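PDB 3GXQ: putative regulator of transfer genes ArtA from Staphylococcus aureus subsp. aureus USA300, which binds DNA through a ribbon-helix-helix domain and acts as a master regulator of plasmid transmission genes. Local coordinates for residues E25-A30 with D34-S39. Residues are numbered along the deposited sequence; the frame is centred on the assembly and turned at random.
Sequences EIIKYA and DFDNVS. With nucleotides of chain D.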
ATOM      1  N   GLU B  25      10.717  -4.274  -4.338  1.00 30.03           N
ATOM      2  CA  GLU B  25      10.234  -3.595  -5.534  1.00 29.65           C
ATOM      3  C   GLU B  25       9.685  -2.227  -5.229  1.00 28.30           C
ATOM      4  O   GLU B  25       9.788  -1.315  -6.054  1.00 28.01           O
ATOM      5  CB  GLU B  25       9.175  -4.437  -6.229  1.00 32.73           C
ATOM      6  CG  GLU B  25       9.724  -5.340  -7.314  1.00 34.20           C
ATOM      7  CD  GLU B  25       8.765  -6.460  -7.662  1.00 38.49           C
ATOM      8  OE1 GLU B  25       7.552  -6.189  -7.787  1.00 40.03           O
ATOM      9  OE2 GLU B  25       9.225  -7.613  -7.819  1.00 41.57           O
ATOM     10  N   ILE B  26       9.098  -2.077  -4.044  1.00 27.36           N
ATOM     11  CA  ILE B  26       8.560  -0.780  -3.652  1.00 25.11           C
ATOM     12  C   ILE B  26       9.764   0.105  -3.363  1.00 24.62           C
ATOM     13  O   ILE B  26       9.766   1.287  -3.681  1.00 25.35           O
ATOM     14  CB  ILE B  26       7.653  -0.881  -2.403  1.00 24.99           C
ATOM     15  CG1 ILE B  26       6.444  -1.783  -2.712  1.00 23.68           C
ATOM     16  CG2 ILE B  26       7.168   0.508  -2.006  1.00 22.90           C
ATOM     17  CD1 ILE B  26       5.586  -2.090  -1.518  1.00 21.62           C
ATOM     18  N   ILE B  27      10.799  -0.487  -2.780  1.00 23.98           N
ATOM     19  CA  ILE B  27      12.017   0.240  -2.457  1.00 26.58           C
ATOM     20  C   ILE B  27      12.762   0.677  -3.731  1.00 29.44           C
ATOM     21  O   ILE B  27      13.246   1.815  -3.814  1.00 29.37           O
ATOM     22  CB  ILE B  27      12.942  -0.599  -1.571  1.00 26.94           C
ATOM     23  CG1 ILE B  27      12.373  -0.659  -0.144  1.00 25.01           C
ATOM     24  CG2 ILE B  27      14.345  -0.022  -1.595  1.00 28.08           C
ATOM     25  CD1 ILE B  27      13.143  -1.605   0.779  1.00 21.64           C
ATOM     26  N   LYS B  28      12.850  -0.202  -4.725  1.00 28.67           N
ATOM     27  CA  LYS B  28      13.526   0.171  -5.955  1.00 29.73           C
ATOM     28  C   LYS B  28      12.783   1.347  -6.583  1.00 29.11           C
ATOM     29  O   LYS B  28      13.409   2.241  -7.128  1.00 28.23           O
ATOM     30  CB  LYS B  28      13.577  -1.009  -6.927  1.00 33.82           C
ATOM     31  CG  LYS B  28      14.259  -0.698  -8.257  1.00 39.23           C
ATOM     32  CD  LYS B  28      14.489  -1.971  -9.063  1.00 42.81           C
ATOM     33  CE  LYS B  28      15.439  -2.927  -8.340  1.00 43.25           C
ATOM     34  NZ  LYS B  28      16.859  -2.449  -8.315  1.00 44.71           N
ATOM     35  N   TYR B  29      11.451   1.356  -6.497  1.00 29.21           N
ATOM     36  CA  TYR B  29      10.648   2.455  -7.054  1.00 28.55           C
ATOM     37  C   TYR B  29      10.887   3.742  -6.254  1.00 26.82           C
ATOM     38  O   TYR B  29      10.942   4.833  -6.813  1.00 27.51           O
ATOM     39  CB  TYR B  29       9.150   2.111  -7.015  1.00 30.10           C
ATOM     40  CG  TYR B  29       8.235   3.196  -7.577  1.00 30.98           C
ATOM     41  CD1 TYR B  29       7.872   3.207  -8.922  1.00 32.46           C
ATOM     42  CD2 TYR B  29       7.759   4.226  -6.769  1.00 32.70           C
ATOM     43  CE1 TYR B  29       7.058   4.217  -9.447  1.00 33.49           C
ATOM     44  CE2 TYR B  29       6.947   5.245  -7.284  1.00 32.61           C
ATOM     45  CZ  TYR B  29       6.601   5.235  -8.624  1.00 35.28           C
ATOM     46  OH  TYR B  29       5.809   6.251  -9.140  1.00 38.04           O
ATOM     47  N   ALA B  30      11.018   3.604  -4.940  1.00 26.10           N
ATOM     48  CA  ALA B  30      11.253   4.748  -4.070  1.00 24.35           C
ATOM     49  C   ALA B  30      12.612   5.364  -4.408  1.00 25.28           C
ATOM     50  O   ALA B  30      12.782   6.585  -4.424  1.00 24.86           O
ATOM     51  CB  ALA B  30      11.211   4.307  -2.607  1.00 21.92           C
ATOM     52  N   ASP B  34      11.260   8.553  -5.503  1.00 33.03           N
ATOM     53  CA  ASP B  34      11.014   9.391  -4.338  1.00 30.22           C
ATOM     54  C   ASP B  34      12.130   9.618  -3.354  1.00 30.97           C
ATOM     55  O   ASP B  34      11.864   9.783  -2.165  1.00 32.47           O
ATOM     56  CB  ASP B  34       9.827   8.838  -3.576  1.00 30.81           C
ATOM     57  CG  ASP B  34       8.732   8.344  -4.493  1.00 29.78           C
ATOM     58  OD1 ASP B  34       8.046   9.169  -5.127  1.00 30.73           O
ATOM     59  OD2 ASP B  34       8.561   7.116  -4.589  1.00 33.85           O
ATOM     60  N   PHE B  35      13.368   9.652  -3.829  1.00 29.82           N
ATOM     61  CA  PHE B  35      14.498   9.857  -2.934  1.00 29.01           C
ATOM     62  C   PHE B  35      14.463   8.896  -1.759  1.00 26.20           C
ATOM     63  O   PHE B  35      14.711   9.278  -0.617  1.00 23.62           O
ATOM     64  CB  PHE B  35      14.525  11.304  -2.454  1.00 33.01           C
ATOM     65  CG  PHE B  35      14.968  12.275  -3.518  1.00 37.66           C
ATOM     66  CD1 PHE B  35      14.489  13.580  -3.535  1.00 40.67           C
ATOM     67  CD2 PHE B  35      15.881  11.884  -4.495  1.00 39.59           C
ATOM     68  CE1 PHE B  35      14.909  14.481  -4.513  1.00 42.92           C
ATOM     69  CE2 PHE B  35      16.311  12.780  -5.478  1.00 42.76           C
ATOM     70  CZ  PHE B  35      15.825  14.081  -5.486  1.00 42.56           C
ATOM     71  N   ASP B  36      14.145   7.643  -2.073  1.00 23.56           N
ATOM     72  CA  ASP B  36      14.095   6.560  -1.107  1.00 21.24           C
ATOM     73  C   ASP B  36      13.018   6.682  -0.033  1.00 19.78           C
ATOM     74  O   ASP B  36      13.065   5.976   0.957  1.00 16.90           O
ATOM     75  CB  ASP B  36      15.479   6.381  -0.466  1.00 21.54           C
ATOM     76  CG  ASP B  36      15.822   4.920  -0.222  1.00 24.20           C
ATOM     77  OD1 ASP B  36      15.076   4.060  -0.732  1.00 27.35           O
ATOM     78  OD2 ASP B  36      16.830   4.621   0.455  1.00 21.93           O
ATOM     79  N   ASN B  37      12.049   7.574  -0.227  1.00 20.81           N
ATOM     80  CA  ASN B  37      10.956   7.709   0.746  1.00 22.64           C
ATOM     81  C   ASN B  37       9.951   6.599   0.430  1.00 23.06           C
ATOM     82  O   ASN B  37       9.061   6.769  -0.403  1.00 23.21           O
ATOM     83  CB  ASN B  37      10.257   9.071   0.639  1.00 21.92           C
ATOM     84  CG  ASN B  37       9.192   9.252   1.711  1.00 24.42           C
ATOM     85  OD1 ASN B  37       8.585   8.270   2.151  1.00 25.54           O
ATOM     86  ND2 ASN B  37       8.955  10.499   2.134  1.00 21.35           N
ATOM     87  N   VAL B  38      10.126   5.457   1.084  1.00 23.25           N
ATOM     88  CA  VAL B  38       9.283   4.287   0.868  1.00 23.63           C
ATOM     89  C   VAL B  38       7.799   4.553   1.051  1.00 24.18           C
ATOM     90  O   VAL B  38       6.987   4.078   0.260  1.00 24.03           O
ATOM     91  CB  VAL B  38       9.706   3.121   1.790  1.00 24.03           C
ATOM     92  CG1 VAL B  38       8.751   1.962   1.644  1.00 21.02           C
ATOM     93  CG2 VAL B  38      11.121   2.696   1.443  1.00 22.15           C
ATOM     94  N   SER B  39       7.445   5.303   2.093  1.00 24.10           N
ATOM     95  CA  SER B  39       6.046   5.648   2.358  1.00 24.36           C
ATOM     96  C   SER B  39       5.425   6.381   1.162  1.00 26.24           C
ATOM     97  O   SER B  39       4.289   6.092   0.767  1.00 26.81           O
ATOM     98  CB  SER B  39       5.937   6.550   3.600  1.00 22.42           C
ATOM     99  OG  SER B  39       6.346   5.875   4.783  1.00 22.86           O
TER
ATOM    100  P    DT D   4      10.350   5.900   4.793  1.00 26.12           P
ATOM    101  OP1  DT D   4      11.351   5.916   3.712  1.00 23.80           O
ATOM    102  OP2  DT D   4       8.956   5.504   4.503  1.00 29.34           O
ATOM    103  O5'  DT D   4      10.886   4.925   5.916  1.00 30.20           O
ATOM    104  C5'  DT D   4      10.797   5.302   7.271  1.00 33.93           C
ATOM    105  C4'  DT D   4      11.537   4.318   8.135  1.00 35.98           C
ATOM    106  O4'  DT D   4      11.015   4.518   9.465  1.00 38.45           O
ATOM    107  C3'  DT D   4      11.227   2.864   7.794  1.00 41.00           C
ATOM    108  O3'  DT D   4      12.359   2.041   8.123  1.00 46.06           O
ATOM    109  C2'  DT D   4       9.977   2.582   8.609  1.00 39.16           C
ATOM    110  C1'  DT D   4      10.188   3.434   9.848  1.00 37.77           C
ATOM    111  N1   DT D   4       8.972   3.992  10.475  1.00 36.38           N
ATOM    112  C2   DT D   4       9.027   4.226  11.830  1.00 36.55           C
ATOM    113  O2   DT D   4      10.023   4.020  12.499  1.00 36.96           O
ATOM    114  N3   DT D   4       7.871   4.716  12.380  1.00 36.52           N
ATOM    115  C4   DT D   4       6.695   5.000  11.731  1.00 34.39           C
ATOM    116  O4   DT D   4       5.742   5.433  12.375  1.00 34.15           O
ATOM    117  C5   DT D   4       6.704   4.746  10.294  1.00 33.47           C
ATOM    118  C7   DT D   4       5.472   5.039   9.494  1.00 28.63           C
ATOM    119  C6   DT D   4       7.828   4.259   9.749  1.00 34.14           C
ATOM    120  P    DA D   3       5.855  10.491   5.034  1.00 28.66           P
ATOM    121  OP1  DA D   3       6.177  10.723   3.609  1.00 25.51           O
ATOM    122  OP2  DA D   3       4.644   9.742   5.403  1.00 30.22           O
ATOM    123  O5'  DA D   3       7.066   9.769   5.766  1.00 29.29           O
ATOM    124  C5'  DA D   3       8.329  10.408   5.849  1.00 29.46           C
ATOM    125  C4'  DA D   3       9.395   9.430   6.276  1.00 29.61           C
ATOM    126  O4'  DA D   3       9.408   9.330   7.724  1.00 30.28           O
ATOM    127  C3'  DA D   3       9.113   8.010   5.777  1.00 29.21           C
ATOM    128  O3'  DA D   3      10.347   7.328   5.529  1.00 27.58           O
ATOM    129  C2'  DA D   3       8.306   7.406   6.918  1.00 30.60           C
ATOM    130  C1'  DA D   3       8.971   8.042   8.130  1.00 32.07           C
ATOM    131  N9   DA D   3       8.183   8.177   9.357  1.00 36.41           N
ATOM    132  C8   DA D   3       6.828   8.331   9.490  1.00 37.30           C
ATOM    133  N7   DA D   3       6.423   8.400  10.738  1.00 38.65           N
ATOM    134  C5   DA D   3       7.590   8.289  11.477  1.00 40.52           C
ATOM    135  C6   DA D   3       7.843   8.293  12.871  1.00 42.33           C
ATOM    136  N6   DA D   3       6.890   8.412  13.806  1.00 41.36           N
ATOM    137  N1   DA D   3       9.126   8.166  13.275  1.00 41.84           N
ATOM    138  C2   DA D   3      10.081   8.043  12.344  1.00 40.96           C
ATOM    139  N3   DA D   3       9.970   8.026  11.015  1.00 40.73           N
ATOM    140  C4   DA D   3       8.684   8.154  10.641  1.00 38.67           C
TER
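The carbonyl oxygen of A30, near the end of helix 20-33, takes two backbone N-H groups from the turn that follows. D34 N donates to A30 O over 2.7 Å, tilted moderately from the carbonyl plane, while D36 N reaches A30 O over 2.9 Å from the other face, well above that plane. Both donors belong to the type I' beta turn D34-N37, closed by the N37 N to D34 O hydrogen bond, which leads the chain into helix 38-53.

Apolar contacts draw the two helices together. V38 sets CG2 against I27 CG1 at 3.9 Å and CG1 against I26 CG2 at 4.2 Å, and the A30 methyl packs on the D36-V38 backbone.

A polar group meets the Y29 ring: its plane and that of the D34 carboxylate are turned 48° against each other, with D34 OD2 3.7 Å from Y29 CE2. Y29 also packs on I53 of the second subunit.

Facing the DNA, V38 N and S39 N donate hydrogen bonds to OP1 and OP2, respectively, of DT4 in chain D, and S39 OG adds a 2.7 Å bond to that same DT4 OP2. N37 holds CG anti to its backbone N (chi1 -176°): OD1 caps the helix at Q40 N while ND2 donates a hydrogen bond to OP1 of DA3 in chain D at 3.2 Å. A helix N-terminus seated on the DNA backbone, its dipole probably favouring the phosphate, is characteristic of the second helix in the ribbon-helix-helix fold.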